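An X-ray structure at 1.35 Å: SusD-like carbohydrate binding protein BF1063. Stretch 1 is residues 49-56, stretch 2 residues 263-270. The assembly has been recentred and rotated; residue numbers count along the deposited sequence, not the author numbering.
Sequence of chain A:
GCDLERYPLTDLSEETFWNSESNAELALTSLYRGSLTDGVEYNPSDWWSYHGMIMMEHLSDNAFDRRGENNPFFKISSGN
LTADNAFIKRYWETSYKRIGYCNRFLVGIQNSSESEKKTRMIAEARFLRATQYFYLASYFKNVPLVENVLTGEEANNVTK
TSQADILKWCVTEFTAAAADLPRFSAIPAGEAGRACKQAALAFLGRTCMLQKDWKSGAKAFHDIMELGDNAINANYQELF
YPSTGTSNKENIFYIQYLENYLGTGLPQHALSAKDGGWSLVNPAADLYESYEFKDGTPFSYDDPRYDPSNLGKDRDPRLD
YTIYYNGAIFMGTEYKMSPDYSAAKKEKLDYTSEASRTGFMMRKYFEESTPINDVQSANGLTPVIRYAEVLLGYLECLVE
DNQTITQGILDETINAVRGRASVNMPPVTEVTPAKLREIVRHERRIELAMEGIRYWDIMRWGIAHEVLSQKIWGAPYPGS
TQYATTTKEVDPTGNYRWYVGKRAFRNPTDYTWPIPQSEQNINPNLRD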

# COMPACT_ATOMS: atom_id res chain seq x y z
N SER A 49 6.56 -1.80 -5.76
CA SER A 49 7.82 -1.12 -5.46
C SER A 49 7.57 -0.05 -4.39
O SER A 49 6.42 0.27 -4.07
CB SER A 49 8.45 -0.50 -6.70
OG SER A 49 7.79 0.70 -7.11
N TYR A 50 8.61 0.50 -3.81
CA TYR A 50 8.34 1.44 -2.70
C TYR A 50 7.59 2.67 -3.19
O TYR A 50 6.73 3.19 -2.48
CB TYR A 50 9.59 1.78 -1.87
CG TYR A 50 10.64 2.69 -2.44
CD1 TYR A 50 10.42 4.06 -2.47
CD2 TYR A 50 11.85 2.23 -2.90
CE1 TYR A 50 11.37 4.91 -2.94
CE2 TYR A 50 12.80 3.12 -3.39
CZ TYR A 50 12.57 4.43 -3.39
OH TYR A 50 13.56 5.26 -3.89
N HIS A 51 7.94 3.20 -4.35
CA HIS A 51 7.22 4.34 -4.90
C HIS A 51 5.88 3.91 -5.48
O HIS A 51 4.90 4.68 -5.45
CB HIS A 51 8.07 5.08 -5.94
CG HIS A 51 7.62 6.48 -6.26
ND1 HIS A 51 6.31 6.85 -6.47
CD2 HIS A 51 8.36 7.58 -6.48
CE1 HIS A 51 6.27 8.14 -6.78
NE2 HIS A 51 7.51 8.61 -6.80
N GLY A 52 5.77 2.69 -5.99
CA GLY A 52 4.52 2.25 -6.55
C GLY A 52 3.45 1.88 -5.55
O GLY A 52 2.26 2.05 -5.84
N MSE A 53 3.88 1.41 -4.38
CA MSE A 53 2.98 0.96 -3.34
C MSE A 53 2.94 1.92 -2.16
O MSE A 53 2.00 2.68 -2.01
CB MSE A 53 3.38 -0.46 -2.90
CG MSE A 53 2.48 -1.09 -1.79
SE MSE A 53 2.80 -2.93 -1.51
CE MSE A 53 4.54 -2.70 -0.60
N ILE A 54 3.98 1.94 -1.33
CA ILE A 54 4.00 2.75 -0.10
C ILE A 54 3.71 4.20 -0.39
O ILE A 54 2.85 4.82 0.26
CB ILE A 54 5.34 2.58 0.62
CG1 ILE A 54 5.47 1.15 1.15
CG2 ILE A 54 5.50 3.58 1.78
CD1 ILE A 54 6.93 0.75 1.46
N MSE A 55 4.35 4.74 -1.42
CA MSE A 55 4.14 6.16 -1.69
C MSE A 55 2.81 6.49 -2.32
O MSE A 55 2.50 7.69 -2.39
CB MSE A 55 5.29 6.72 -2.51
CG MSE A 55 6.61 6.65 -1.76
SE MSE A 55 8.09 7.43 -2.73
CE MSE A 55 9.35 7.47 -1.35
N MSE A 56 1.99 5.51 -2.69
CA MSE A 56 0.62 5.83 -3.03
C MSE A 56 -0.08 6.46 -1.84
O MSE A 56 -1.12 7.08 -2.01
CB MSE A 56 -0.20 4.62 -3.49
CG MSE A 56 0.14 4.16 -4.84
SE MSE A 56 -1.25 3.00 -5.57
CE MSE A 56 -1.90 4.07 -7.06
N GLY A 263 18.67 -4.06 -3.60
CA GLY A 263 18.45 -3.38 -2.33
C GLY A 263 17.38 -2.33 -2.51
O GLY A 263 17.10 -1.89 -3.61
N THR A 264 16.76 -1.94 -1.42
CA THR A 264 15.77 -0.86 -1.48
C THR A 264 16.40 0.51 -1.24
O THR A 264 17.33 0.66 -0.45
CB THR A 264 14.60 -1.06 -0.49
OG1 THR A 264 13.75 0.09 -0.61
CG2 THR A 264 15.06 -1.23 0.99
N GLY A 265 15.95 1.50 -2.01
CA GLY A 265 16.34 2.88 -1.79
C GLY A 265 15.37 3.63 -0.89
O GLY A 265 15.51 4.86 -0.74
N LEU A 266 14.40 2.95 -0.29
CA LEU A 266 13.42 3.60 0.55
C LEU A 266 14.09 4.41 1.67
O LEU A 266 13.67 5.52 1.95
CB LEU A 266 12.39 2.61 1.13
CG LEU A 266 11.33 3.22 2.04
CD1 LEU A 266 10.47 4.30 1.31
CD2 LEU A 266 10.47 2.10 2.61
N PRO A 267 15.14 3.88 2.34
CA PRO A 267 15.78 4.72 3.37
C PRO A 267 16.33 6.05 2.85
O PRO A 267 16.13 7.10 3.46
CB PRO A 267 16.88 3.81 3.91
CG PRO A 267 16.38 2.42 3.61
CD PRO A 267 15.77 2.55 2.25
N GLN A 268 17.05 6.01 1.72
CA GLN A 268 17.54 7.27 1.17
C GLN A 268 16.41 8.23 0.94
O GLN A 268 16.53 9.46 1.16
CB GLN A 268 18.25 6.97 -0.16
CG GLN A 268 18.70 8.24 -0.91
CD GLN A 268 19.81 8.96 -0.21
OE1 GLN A 268 20.99 8.67 -0.47
NE2 GLN A 268 19.48 9.85 0.72
N HIS A 269 15.30 7.72 0.45
CA HIS A 269 14.19 8.58 0.12
C HIS A 269 13.37 9.05 1.29
O HIS A 269 12.90 10.20 1.25
CB HIS A 269 13.21 7.91 -0.88
CG HIS A 269 13.20 8.60 -2.21
ND1 HIS A 269 13.18 7.92 -3.41
CD2 HIS A 269 13.18 9.92 -2.52
CE1 HIS A 269 13.19 8.80 -4.40
NE2 HIS A 269 13.19 10.02 -3.89
N ALA A 270 13.20 8.21 2.30
CA ALA A 270 12.19 8.48 3.34
C ALA A 270 12.70 8.68 4.76
O ALA A 270 11.90 9.00 5.63
CB ALA A 270 11.12 7.39 3.34

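Although at least 211 residues separate any touching pair in sequence, the two stretches bury 315 Å² between them, most of it on Tyr50, Leu266 and His269.

Tyr50 contributes the most, 89 Å². Its CA-to-CB bond points toward stretch 2, and with chi1 at 74° (p) the ring reaches across to the start of helix 266-270. There CE2 lies 3.6 Å from Gly265 C and 3.5 Å from Leu266 N, the latter over one ring face. An ideal CB on Gly265 would sit 3.4 Å from Tyr50 OH, so the bare glycine leaves room beside the hydroxyl. Thr264 OG1, 3.7 Å from Tyr50 CD2, accepts a hydrogen bond from Leu266 N (3.0 Å, 165° at the hydrogen), which satisfies a backbone amide beneath the aromatic ring.

The one hydrogen bond between the stretches joins Tyr50 OH to His269 ND1 at 2.7 Å. Each group lies near the plane of the other's ring, as in-plane lone pairs and O-H or N-H bonds favour; the distance does not identify the donor. The rings meet rim to rim, centroids 5.7 Å apart and planes at 68°, so the contact is polar rather than stacked. His269 chi1 is -113°, between wells.

Leu266, with 70 Å² covered, supplies the apolar part. Its CB stands 4.2 Å from the Tyr50 ring centroid, 21° off the normal, a CH-pi contact. From the t, p rotamer its methyls spread over stretch 1: CD1 is 3.8 Å from Tyr50 CD1 and 4.3 Å from Met55 CE, while CD2 is 4.0 Å from Ile54 CD1. The selenomethionine Met55, extended as m, t, t, also places CE 3.9 Å from His269 CB. Its long, flexible chain thus bridges leucine and histidine, while the branched Ile54 adds a smaller apolar patch.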